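Side-chain contacts in KLLA0C04147p (Kluyveromyces lactis, PDB 5H2D), which binds ergosterol through its oxysterol-binding-protein-related (ORD) domain, the part crystallised here, and probably transfers sterols between membranes: residues E378-Q381 with R382-K386; E418-K421 with Q422-D425. All coordinates share one frame; numbering follows the deposited sequence.

Interaction 1: E378-Q381 with R382-K386; sequences EERQ and RSVRK. With SO4 (sulfate ion), chain E.
Ser-383 returns its hydroxyl to the carbonyl of Arg-380, one turn back along the helix, and so illustrates how a small polar side chain can be satisfied by the helix that carries it. With chi1 at 69°, OG is tucked over the backbone, flanked by N and C, and comes to 2.8 Å from Arg-380 O. The same oxygen accepts the amide of Val-384, with N 2.9 Å from Arg-380 O, so two donors grip it. The hydroxyl comes in from the flank of the carbonyl, at a C=O...O angle of 114°. Val-384 CG2 also presses on this carbonyl.

Glu-379 O is shared in another way: it accepts the amide of Ser-383 and a water proton. That water accepts in turn from Arg-382, its oxygen 3.0 Å from NH1 and at the edge of the guanidinium, in plane. On the same guanidinium, NH2 sits 2.5 Å from sulfate O1, too short and too bent for the details of the bond to be trusted. Lys-386 lays its CD over one guanidinium face, offset toward the rim and 3.4 Å above the plane. Arg-385, its chain bent at chi3, reaches the anion from its guanidinium edge, with NH2 2.5 Å from sulfate O2. Three cationic side chains thus surround the sulfate, probably from the crystallisation liquor, with Lys-386 NZ only weakly engaged at O1.

Other polar ends find partners beyond these two turns: Gln-381 OE1 accepts from Leu-125 N, Arg-380 holds Asp-433 and the carbonyl of Phe-435, and Glu-378 pairs with Lys-374, one turn back on the same helix. Regular i to i+4 amide bonds, supplemented by a serine hydroxyl bonded to the i-3 carbonyl, are typical of a surface alpha-helix, here helix 367-390 of the sterol-binding ORD domain.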
ATOM      1  N   GLU A 378      -0.743 -24.327   0.915  1.00 12.26           N
ATOM      2  CA  GLU A 378       0.678 -24.200   1.235  1.00 14.89           C
ATOM      3  C   GLU A 378       1.443 -25.470   0.883  1.00 16.01           C
ATOM      4  O   GLU A 378       2.593 -25.396   0.432  1.00 15.53           O
ATOM      5  CB  GLU A 378       0.869 -23.823   2.705  1.00 16.56           C
ATOM      6  CG  GLU A 378       0.523 -22.352   2.960  1.00 15.33           C
ATOM      7  CD  GLU A 378       0.713 -21.936   4.408  1.00 22.32           C
ATOM      8  OE1 GLU A 378       0.987 -22.808   5.255  1.00 22.02           O
ATOM      9  OE2 GLU A 378       0.576 -20.726   4.704  1.00 22.46           O
ATOM     10  N   GLU A 379       0.831 -26.642   1.076  1.00 15.35           N
ATOM     11  CA  GLU A 379       1.505 -27.882   0.689  1.00 17.03           C
ATOM     12  C   GLU A 379       1.717 -27.941  -0.815  1.00 20.15           C
ATOM     13  O   GLU A 379       2.798 -28.320  -1.286  1.00 19.46           O
ATOM     14  CB  GLU A 379       0.700 -29.095   1.172  1.00 20.16           C
ATOM     15  CG  GLU A 379       0.965 -30.387   0.397  1.00 26.97           C
ATOM     16  CD  GLU A 379       0.054 -30.545  -0.827  1.00 34.15           C
ATOM     17  OE1 GLU A 379      -1.022 -29.892  -0.884  1.00 35.22           O
ATOM     18  OE2 GLU A 379       0.417 -31.323  -1.741  1.00 38.64           O
ATOM     19  N   ARG A 380       0.704 -27.556  -1.589  1.00 18.10           N
ATOM     20  CA  ARG A 380       0.851 -27.594  -3.041  1.00 19.97           C
ATOM     21  C   ARG A 380       1.948 -26.650  -3.505  1.00 20.71           C
ATOM     22  O   ARG A 380       2.740 -26.995  -4.388  1.00 19.47           O
ATOM     23  CB  ARG A 380      -0.470 -27.257  -3.732  1.00 22.77           C
ATOM     24  CG  ARG A 380      -0.355 -27.295  -5.246  1.00 27.71           C
ATOM     25  CD  ARG A 380      -1.640 -27.765  -5.888  1.00 34.48           C
ATOM     26  NE  ARG A 380      -2.605 -26.686  -6.024  1.00 36.75           N
ATOM     27  CZ  ARG A 380      -3.138 -26.299  -7.178  1.00 32.56           C
ATOM     28  NH1 ARG A 380      -2.814 -26.910  -8.310  1.00 34.93           N
ATOM     29  NH2 ARG A 380      -4.007 -25.304  -7.196  1.00 30.07           N
ATOM     30  N   GLN A 381       2.011 -25.454  -2.913  1.00 14.48           N
ATOM     31  CA  GLN A 381       3.071 -24.507  -3.240  1.00 16.70           C
ATOM     32  C   GLN A 381       4.443 -25.118  -3.000  1.00 19.97           C
ATOM     33  O   GLN A 381       5.344 -25.010  -3.841  1.00 19.50           O
ATOM     34  CB  GLN A 381       2.892 -23.235  -2.409  1.00 16.80           C
ATOM     35  CG  GLN A 381       4.043 -22.255  -2.496  1.00 17.30           C
ATOM     36  CD  GLN A 381       3.633 -20.895  -2.004  1.00 19.31           C
ATOM     37  OE1 GLN A 381       3.235 -20.040  -2.798  1.00 20.08           O
ATOM     38  NE2 GLN A 381       3.674 -20.695  -0.687  1.00 16.11           N
ATOM     39  N   ARG A 382       4.623 -25.769  -1.847  1.00 18.28           N
ATOM     40  CA  ARG A 382       5.917 -26.371  -1.545  1.00 19.29           C
ATOM     41  C   ARG A 382       6.237 -27.491  -2.524  1.00 19.49           C
ATOM     42  O   ARG A 382       7.381 -27.625  -2.975  1.00 20.85           O
ATOM     43  CB  ARG A 382       5.934 -26.885  -0.102  1.00 23.85           C
ATOM     44  CG  ARG A 382       7.175 -27.701   0.244  1.00 30.61           C
ATOM     45  CD  ARG A 382       7.095 -28.278   1.651  1.00 36.74           C
ATOM     46  NE  ARG A 382       8.232 -29.152   1.941  1.00 42.76           N
ATOM     47  CZ  ARG A 382       8.347 -30.407   1.510  1.00 43.19           C
ATOM     48  NH1 ARG A 382       7.395 -30.947   0.759  1.00 42.40           N
ATOM     49  NH2 ARG A 382       9.416 -31.126   1.825  1.00 47.19           N
ATOM     50  N   SER A 383       5.236 -28.302  -2.878  1.00 18.27           N
ATOM     51  CA  SER A 383       5.512 -29.426  -3.772  1.00 23.29           C
ATOM     52  C   SER A 383       5.868 -28.936  -5.171  1.00 24.18           C
ATOM     53  O   SER A 383       6.742 -29.511  -5.831  1.00 21.80           O
ATOM     54  CB  SER A 383       4.323 -30.383  -3.816  1.00 23.48           C
ATOM     55  OG  SER A 383       3.209 -29.803  -4.462  1.00 31.97           O
ATOM     56  N   VAL A 384       5.217 -27.867  -5.631  1.00 20.17           N
ATOM     57  CA  VAL A 384       5.546 -27.298  -6.937  1.00 19.53           C
ATOM     58  C   VAL A 384       6.965 -26.738  -6.936  1.00 23.40           C
ATOM     59  O   VAL A 384       7.706 -26.890  -7.915  1.00 23.01           O
ATOM     60  CB  VAL A 384       4.503 -26.234  -7.330  1.00 21.79           C
ATOM     61  CG1 VAL A 384       4.955 -25.472  -8.556  1.00 29.32           C
ATOM     62  CG2 VAL A 384       3.155 -26.896  -7.589  1.00 23.57           C
ATOM     63  N   ARG A 385       7.370 -26.081  -5.844  1.00 20.52           N
ATOM     64  CA  ARG A 385       8.744 -25.599  -5.747  1.00 21.03           C
ATOM     65  C   ARG A 385       9.738 -26.754  -5.805  1.00 25.73           C
ATOM     66  O   ARG A 385      10.765 -26.661  -6.488  1.00 25.12           O
ATOM     67  CB  ARG A 385       8.948 -24.793  -4.464  1.00 21.67           C
ATOM     68  CG  ARG A 385      10.409 -24.435  -4.207  1.00 27.35           C
ATOM     69  CD  ARG A 385      10.596 -23.740  -2.872  1.00 29.55           C
ATOM     70  NE  ARG A 385      10.128 -24.565  -1.762  1.00 29.13           N
ATOM     71  CZ  ARG A 385      10.855 -25.500  -1.156  1.00 37.25           C
ATOM     72  NH1 ARG A 385      12.100 -25.741  -1.546  1.00 40.85           N
ATOM     73  NH2 ARG A 385      10.336 -26.193  -0.152  1.00 37.60           N
ATOM     74  N   LYS A 386       9.454 -27.851  -5.097  1.00 21.00           N
ATOM     75  CA  LYS A 386      10.399 -28.965  -5.092  1.00 24.25           C
ATOM     76  C   LYS A 386      10.509 -29.606  -6.468  1.00 25.68           C
ATOM     77  O   LYS A 386      11.598 -30.027  -6.875  1.00 26.80           O
ATOM     78  CB  LYS A 386      10.001 -29.996  -4.035  1.00 27.44           C
ATOM     79  CG  LYS A 386      10.257 -29.518  -2.612  1.00 34.27           C
ATOM     80  CD  LYS A 386      10.383 -30.674  -1.627  1.00 43.44           C
ATOM     81  CE  LYS A 386      11.701 -31.422  -1.814  1.00 45.34           C
ATOM     82  NZ  LYS A 386      11.896 -32.485  -0.789  1.00 45.64           N
TER
HETATM   83  S   SO4 E1304      12.319 -28.779   1.807  1.00 56.46           S
HETATM   84  O1  SO4 E1304      11.633 -30.035   1.502  1.00 52.49           O
HETATM   85  O2  SO4 E1304      11.405 -27.660   1.588  1.00 52.36           O
HETATM   86  O3  SO4 E1304      12.762 -28.778   3.200  1.00 54.83           O
HETATM   87  O4  SO4 E1304      13.481 -28.636   0.933  1.00 56.92           O
HETATM   88  O   HOH W   1       4.591 -30.405  -0.135  1.00 34.16           O

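Interaction 2: E418-K421 with Q422-D425; sequences EYWK and QRRD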
ATOM      1  N   GLU A 418       0.552  -6.458 -20.187  1.00 17.34           N
ATOM      2  CA  GLU A 418      -0.354  -7.415 -20.813  1.00 20.93           C
ATOM      3  C   GLU A 418      -1.604  -7.719 -20.002  1.00 19.38           C
ATOM      4  O   GLU A 418      -2.605  -8.155 -20.579  1.00 16.35           O
ATOM      5  CB  GLU A 418       0.378  -8.731 -21.068  1.00 23.71           C
ATOM      6  CG  GLU A 418       1.610  -8.560 -21.911  1.00 27.32           C
ATOM      7  CD  GLU A 418       1.510  -9.317 -23.196  1.00 40.63           C
ATOM      8  OE1 GLU A 418       1.521 -10.570 -23.142  1.00 47.26           O
ATOM      9  OE2 GLU A 418       1.402  -8.660 -24.256  1.00 41.13           O
ATOM     10  N   TYR A 419      -1.567  -7.536 -18.681  1.00 15.36           N
ATOM     11  CA  TYR A 419      -2.618  -8.097 -17.837  1.00 13.63           C
ATOM     12  C   TYR A 419      -4.000  -7.575 -18.221  1.00 14.39           C
ATOM     13  O   TYR A 419      -4.946  -8.355 -18.386  1.00 14.76           O
ATOM     14  CB  TYR A 419      -2.329  -7.787 -16.373  1.00 14.36           C
ATOM     15  CG  TYR A 419      -3.434  -8.230 -15.438  1.00 11.13           C
ATOM     16  CD1 TYR A 419      -3.532  -9.560 -15.054  1.00 11.88           C
ATOM     17  CD2 TYR A 419      -4.380  -7.321 -14.942  1.00 11.05           C
ATOM     18  CE1 TYR A 419      -4.537  -9.989 -14.194  1.00 13.84           C
ATOM     19  CE2 TYR A 419      -5.396  -7.749 -14.067  1.00 12.65           C
ATOM     20  CZ  TYR A 419      -5.456  -9.084 -13.705  1.00 11.15           C
ATOM     21  OH  TYR A 419      -6.426  -9.536 -12.827  1.00 12.44           O
ATOM     22  N   TRP A 420      -4.144  -6.255 -18.336  1.00 13.31           N
ATOM     23  CA  TRP A 420      -5.480  -5.704 -18.530  1.00 12.57           C
ATOM     24  C   TRP A 420      -6.019  -6.020 -19.922  1.00 15.21           C
ATOM     25  O   TRP A 420      -7.219  -6.275 -20.065  1.00 14.94           O
ATOM     26  CB  TRP A 420      -5.474  -4.199 -18.255  1.00 15.86           C
ATOM     27  CG  TRP A 420      -5.126  -3.888 -16.816  1.00 14.51           C
ATOM     28  CD1 TRP A 420      -3.906  -3.511 -16.333  1.00 13.40           C
ATOM     29  CD2 TRP A 420      -6.004  -3.966 -15.683  1.00 15.15           C
ATOM     30  NE1 TRP A 420      -3.973  -3.333 -14.965  1.00 15.13           N
ATOM     31  CE2 TRP A 420      -5.248  -3.604 -14.543  1.00 13.64           C
ATOM     32  CE3 TRP A 420      -7.359  -4.288 -15.522  1.00 14.84           C
ATOM     33  CZ2 TRP A 420      -5.800  -3.554 -13.265  1.00 14.38           C
ATOM     34  CZ3 TRP A 420      -7.910  -4.244 -14.251  1.00 14.84           C
ATOM     35  CH2 TRP A 420      -7.120  -3.883 -13.133  1.00 12.65           C
ATOM     36  N   LYS A 421      -5.155  -6.034 -20.944  1.00 16.87           N
ATOM     37  CA  LYS A 421      -5.617  -6.405 -22.283  1.00 16.46           C
ATOM     38  C   LYS A 421      -6.035  -7.868 -22.330  1.00 17.66           C
ATOM     39  O   LYS A 421      -7.098  -8.202 -22.872  1.00 17.42           O
ATOM     40  CB  LYS A 421      -4.522  -6.127 -23.310  1.00 19.42           C
ATOM     41  CG  LYS A 421      -4.032  -4.700 -23.289  1.00 22.05           C
ATOM     42  CD  LYS A 421      -3.103  -4.389 -24.453  1.00 26.79           C
ATOM     43  CE  LYS A 421      -1.904  -5.301 -24.476  1.00 26.97           C
ATOM     44  NZ  LYS A 421      -0.905  -4.860 -25.498  1.00 30.70           N
ATOM     45  N   GLN A 422      -5.219  -8.761 -21.770  1.00 16.80           N
ATOM     46  CA  GLN A 422      -5.594 -10.170 -21.769  1.00 15.95           C
ATOM     47  C   GLN A 422      -6.846 -10.399 -20.940  1.00 16.80           C
ATOM     48  O   GLN A 422      -7.657 -11.267 -21.269  1.00 19.70           O
ATOM     49  CB  GLN A 422      -4.440 -11.032 -21.260  1.00 21.96           C
ATOM     50  CG  GLN A 422      -3.178 -10.882 -22.087  1.00 23.73           C
ATOM     51  CD  GLN A 422      -2.164 -11.977 -21.821  1.00 32.26           C
ATOM     52  OE1 GLN A 422      -2.467 -12.978 -21.169  1.00 32.99           O
ATOM     53  NE2 GLN A 422      -0.951 -11.794 -22.332  1.00 37.94           N
ATOM     54  N   ARG A 423      -7.017  -9.626 -19.867  1.00 16.20           N
ATOM     55  CA  ARG A 423      -8.246  -9.689 -19.080  1.00 16.40           C
ATOM     56  C   ARG A 423      -9.448  -9.233 -19.903  1.00 15.67           C
ATOM     57  O   ARG A 423     -10.498  -9.889 -19.913  1.00 17.60           O
ATOM     58  CB  ARG A 423      -8.063  -8.826 -17.831  1.00 15.16           C
ATOM     59  CG  ARG A 423      -9.264  -8.693 -16.900  1.00 14.62           C
ATOM     60  CD  ARG A 423      -8.969  -7.565 -15.928  1.00 12.72           C
ATOM     61  NE  ARG A 423      -9.970  -7.408 -14.874  1.00 13.32           N
ATOM     62  CZ  ARG A 423     -11.099  -6.719 -15.000  1.00 15.10           C
ATOM     63  NH1 ARG A 423     -11.396  -6.136 -16.152  1.00 16.17           N
ATOM     64  NH2 ARG A 423     -11.929  -6.612 -13.980  1.00 13.92           N
ATOM     65  N   ARG A 424      -9.313  -8.087 -20.571  1.00 14.99           N
ATOM     66  CA  ARG A 424     -10.343  -7.590 -21.480  1.00 16.75           C
ATOM     67  C   ARG A 424     -10.780  -8.656 -22.478  1.00 19.67           C
ATOM     68  O   ARG A 424     -11.976  -8.778 -22.792  1.00 17.58           O
ATOM     69  CB  ARG A 424      -9.805  -6.356 -22.208  1.00 17.28           C
ATOM     70  CG  ARG A 424     -10.749  -5.725 -23.219  1.00 17.16           C
ATOM     71  CD  ARG A 424      -9.976  -4.820 -24.175  1.00 16.30           C
ATOM     72  NE  ARG A 424      -8.992  -5.588 -24.929  1.00 18.57           N
ATOM     73  CZ  ARG A 424      -7.865  -5.093 -25.435  1.00 18.38           C
ATOM     74  NH1 ARG A 424      -7.555  -3.810 -25.278  1.00 21.61           N
ATOM     75  NH2 ARG A 424      -7.036  -5.894 -26.085  1.00 20.42           N
ATOM     76  N   ASP A 425      -9.829  -9.433 -22.992  1.00 17.12           N
ATOM     77  CA  ASP A 425     -10.100 -10.386 -24.058  1.00 17.05           C
ATOM     78  C   ASP A 425     -10.397 -11.783 -23.536  1.00 18.32           C
ATOM     79  O   ASP A 425     -10.415 -12.734 -24.325  1.00 21.04           O
ATOM     80  CB  ASP A 425      -8.921 -10.419 -25.035  1.00 19.09           C
ATOM     81  CG  ASP A 425      -8.711  -9.087 -25.735  1.00 16.61           C
ATOM     82  OD1 ASP A 425      -9.653  -8.264 -25.765  1.00 20.38           O
ATOM     83  OD2 ASP A 425      -7.599  -8.856 -26.246  1.00 22.71           O
TER
HETATM   84  O   HOH W   2      -9.622  -5.601 -18.570  1.00 17.21           O
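Arg-423 lies alongside Trp-420, both extending in one direction, a worked case of an arginine whose chain packs on an aromatic ring while its head serves polar partners. Apolar contact comes first. Arg-423 CG is anti to the backbone N (chi1 177°), and the chain stays extended to NE, which carries CD to 3.7 Å from Trp-420 CE3. Indole carbon CZ3 then sits over one guanidinium face, near its rim, with the planes 50° apart. From the neighbouring position, Tyr-419 brings CE2 to 4.0 Å from Arg-423 CD, and its own CD2 lies over the centre of the indole. Lys-421 shields a second guanidinium: its CB is 3.8 Å from Arg-424 NH2, over a face.

Hydrogen bonds follow. Successive i to i+4 amide bonds bind the turn, beginning with Gln-422 N, 2.9 Å from Glu-418 O. Trp-420 O accepts the amide of Arg-424; a water also lies within bonding distance of this oxygen and probably donates to it, while accepting from Arg-423 NH1 at 3.0 Å. Arg-423 NE and Tyr-419 OH both meet Glu-130 OE2, while Arg-423 NH2 reaches Leu-23 O.

Charge pairing occurs at the end of the helix. Arg-424 takes Asp-425 side-on, with NE 2.9 Å from OD1 and NH2 3.0 Å from OD2, both acceptors close to the guanidinium plane. OD1 is met from above the carboxylate plane, OD2 on its syn side, though tilted out of the plane. Arg-424 NH1 is held by Glu-18 O.

Tyr-419 stacks on Phe-141, and Trp-420 touches residues of strands 128-133 and 138-146. A short amphipathic helix, its aromatic side set against a beta-sheet and its arginines bridging to the N-terminal region, is what 419-424 represents in this ORD domain.

In the fold
Interactions 1 and 2 belong to the same ORD domain but share no atoms: their centres are 28 Å apart and their nearest atoms about 17 Å. Interaction 1 lies on the surface, on the long helix 367-390, whereas interaction 2 is partly buried on helix 419-424; the two-stranded hairpin 400-404/411-415 lies between them in the chain. Both connect with the large antiparallel strand system, through Gln-381 touching the loops that hold Leu-124 and His-147 in the first case and strands 128-133 and 138-146 in the second. Neither supplies the ergosterol pocket, whose residues fall between 57 and 220. In interaction 1, the side chain of Glu-378 is about 13 Å from the bound ergosterol.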